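Local coordinates for Rev protein (Borrelia burgdorferi, PDB 5EQZ), which is of unknown function but, as a plasmid-encoded Borrelia protein of the REV family whose full-length form carries a lipoprotein signature, may be a lipoprotein, at residues E87-K92 with R99-E104. Residues are numbered along the deposited sequence; the frame is centred on the assembly and turned at random.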
loop_
_atom_site.group_PDB
_atom_site.type_symbol
_atom_site.label_atom_id
_atom_site.label_comp_id
_atom_site.label_asym_id
_atom_site.label_seq_id
_atom_site.Cartn_x
_atom_site.Cartn_y
_atom_site.Cartn_z
ATOM N N GLU A 87 -15.961 9.367 3.512
ATOM C CA GLU A 87 -17.070 9.939 2.751
ATOM C C GLU A 87 -18.377 9.893 3.522
ATOM O O GLU A 87 -19.194 10.816 3.415
ATOM C CB GLU A 87 -17.232 9.207 1.421
ATOM C CG GLU A 87 -16.170 9.528 0.399
ATOM C CD GLU A 87 -16.350 8.733 -0.869
ATOM O OE1 GLU A 87 -16.999 7.663 -0.813
ATOM O OE2 GLU A 87 -15.850 9.183 -1.920
ATOM N N ASN A 88 -18.596 8.841 4.306
ATOM C CA ASN A 88 -19.877 8.641 4.973
ATOM C C ASN A 88 -19.987 9.323 6.331
ATOM O O ASN A 88 -21.052 9.246 6.954
ATOM C CB ASN A 88 -20.160 7.153 5.134
ATOM C CG ASN A 88 -20.470 6.480 3.817
ATOM O OD1 ASN A 88 -20.681 5.272 3.767
ATOM N ND2 ASN A 88 -20.518 7.255 2.747
ATOM N N ILE A 89 -18.930 9.970 6.821
ATOM C CA ILE A 89 -19.059 10.757 8.043
ATOM C C ILE A 89 -20.038 11.898 7.794
ATOM O O ILE A 89 -19.969 12.587 6.770
ATOM C CB ILE A 89 -17.687 11.269 8.506
ATOM C CG1 ILE A 89 -16.796 10.098 8.935
ATOM C CG2 ILE A 89 -17.858 12.283 9.636
ATOM C CD1 ILE A 89 -15.366 10.486 9.203
ATOM N N THR A 90 -20.961 12.097 8.727
ATOM C CA THR A 90 -22.122 12.967 8.481
ATOM C C THR A 90 -21.898 14.412 8.924
ATOM O O THR A 90 -21.918 15.332 8.102
ATOM C CB THR A 90 -23.348 12.369 9.166
ATOM O OG1 THR A 90 -22.952 11.799 10.421
ATOM C CG2 THR A 90 -23.946 11.294 8.298
ATOM N N ASP A 91 -21.729 14.625 10.226
ATOM C CA ASP A 91 -21.511 15.972 10.758
ATOM C C ASP A 91 -20.010 16.257 10.763
ATOM O O ASP A 91 -19.352 16.291 11.799
ATOM C CB ASP A 91 -22.117 16.098 12.148
ATOM C CG ASP A 91 -23.621 15.876 12.156
ATOM O OD1 ASP A 91 -24.316 16.426 11.273
ATOM O OD2 ASP A 91 -24.106 15.146 13.048
ATOM N N LYS A 92 -19.475 16.461 9.557
ATOM C CA LYS A 92 -18.026 16.446 9.367
ATOM C C LYS A 92 -17.326 17.605 10.063
ATOM O O LYS A 92 -16.113 17.529 10.284
ATOM C CB LYS A 92 -17.683 16.465 7.875
ATOM C CG LYS A 92 -18.035 15.188 7.120
ATOM C CD LYS A 92 -17.493 15.250 5.699
ATOM C CE LYS A 92 -17.540 13.895 4.981
ATOM N NZ LYS A 92 -18.884 13.267 4.992
ATOM N N ARG A 99 -11.294 14.602 13.820
ATOM C CA ARG A 99 -10.266 13.661 14.265
ATOM C C ARG A 99 -10.439 12.301 13.604
ATOM O O ARG A 99 -9.448 11.620 13.302
ATOM C CB ARG A 99 -10.278 13.516 15.785
ATOM C CG ARG A 99 -9.996 14.813 16.524
ATOM C CD ARG A 99 -9.766 14.607 18.019
ATOM N NE ARG A 99 -11.009 14.569 18.780
ATOM C CZ ARG A 99 -11.461 15.594 19.498
ATOM N NH1 ARG A 99 -10.776 16.731 19.543
ATOM N NH2 ARG A 99 -12.599 15.493 20.166
ATOM N N LYS A 100 -11.690 11.912 13.334
ATOM C CA LYS A 100 -11.952 10.646 12.651
ATOM C C LYS A 100 -11.414 10.663 11.221
ATOM O O LYS A 100 -10.764 9.706 10.788
ATOM C CB LYS A 100 -13.453 10.359 12.654
ATOM C CG LYS A 100 -13.827 8.945 12.237
ATOM C CD LYS A 100 -13.069 7.915 13.030
ATOM C CE LYS A 100 -13.651 6.535 12.810
ATOM N NZ LYS A 100 -12.761 5.491 13.387
ATOM N N ILE A 101 -11.657 11.745 10.472
ATOM C CA ILE A 101 -11.102 11.865 9.121
ATOM C C ILE A 101 -9.585 11.777 9.173
ATOM O O ILE A 101 -8.950 11.049 8.397
ATOM C CB ILE A 101 -11.549 13.187 8.465
ATOM C CG1 ILE A 101 -13.067 13.232 8.314
ATOM C CG2 ILE A 101 -10.845 13.368 7.099
ATOM C CD1 ILE A 101 -13.603 14.609 7.970
ATOM N N TRP A 102 -8.983 12.527 10.093
ATOM C CA TRP A 102 -7.534 12.530 10.244
ATOM C C TRP A 102 -7.003 11.129 10.541
ATOM O O TRP A 102 -6.034 10.670 9.917
ATOM C CB TRP A 102 -7.153 13.515 11.347
ATOM C CG TRP A 102 -5.729 13.461 11.720
ATOM C CD1 TRP A 102 -4.686 14.083 11.090
ATOM C CD2 TRP A 102 -5.167 12.741 12.820
ATOM N NE1 TRP A 102 -3.507 13.794 11.737
ATOM C CE2 TRP A 102 -3.775 12.971 12.802
ATOM C CE3 TRP A 102 -5.706 11.918 13.819
ATOM C CZ2 TRP A 102 -2.914 12.404 13.746
ATOM C CZ3 TRP A 102 -4.852 11.362 14.752
ATOM C CH2 TRP A 102 -3.473 11.607 14.711
ATOM N N SER A 103 -7.632 10.425 11.483
ATOM C CA SER A 103 -7.095 9.135 11.908
ATOM C C SER A 103 -7.323 8.056 10.852
ATOM O O SER A 103 -6.473 7.173 10.673
ATOM C CB SER A 103 -7.709 8.715 13.239
ATOM O OG SER A 103 -9.042 8.288 13.060
ATOM N N GLU A 104 -8.461 8.105 10.146
ATOM C CA GLU A 104 -8.715 7.135 9.078
ATOM C C GLU A 104 -7.701 7.288 7.954
ATOM O O GLU A 104 -7.210 6.293 7.394
ATOM C CB GLU A 104 -10.133 7.313 8.532
ATOM C CG GLU A 104 -11.240 6.825 9.446
ATOM C CD GLU A 104 -11.286 5.319 9.576
ATOM O OE1 GLU A 104 -11.524 4.832 10.697
ATOM O OE2 GLU A 104 -11.077 4.617 8.562
#
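Ile89 meets helix 95-107 through a single methyl group, an example of how one apolar side chain can join a loop to the helix that follows it. Its CD1 lies 3.7 Å from CG1 of Ile101 and equally close to CG of Lys100, so the methyl sits against two consecutive residues of the helix. With CG1 anti to the carbonyl carbon (chi1 -66°), CD1 is the part of Ile89 carried farthest across. Lys100 contributes only the root of its side chain, CB and CG. A bend at chi2 (52°) then turns the remainder away, and the NZ of Lys100 makes a 3.0 Å salt bridge to OE1 of Glu104 one turn on, which receives it on its anti lone pair. Lys92 adds a looser apolar flank, its CB standing 4.5 Å from CD1 of Ile101. Farther out, Ile101 also packs on Ile86 of helix 55-88 and on Met126 of helix 122-142, while the carbonyl of Asp91, at the centre of an inverse gamma turn, accepts a hydrogen bond from the Ser97 hydroxyl. The whole is a helical hairpin, its two helices joined by a short loop, near one end of an elongated helical bundle.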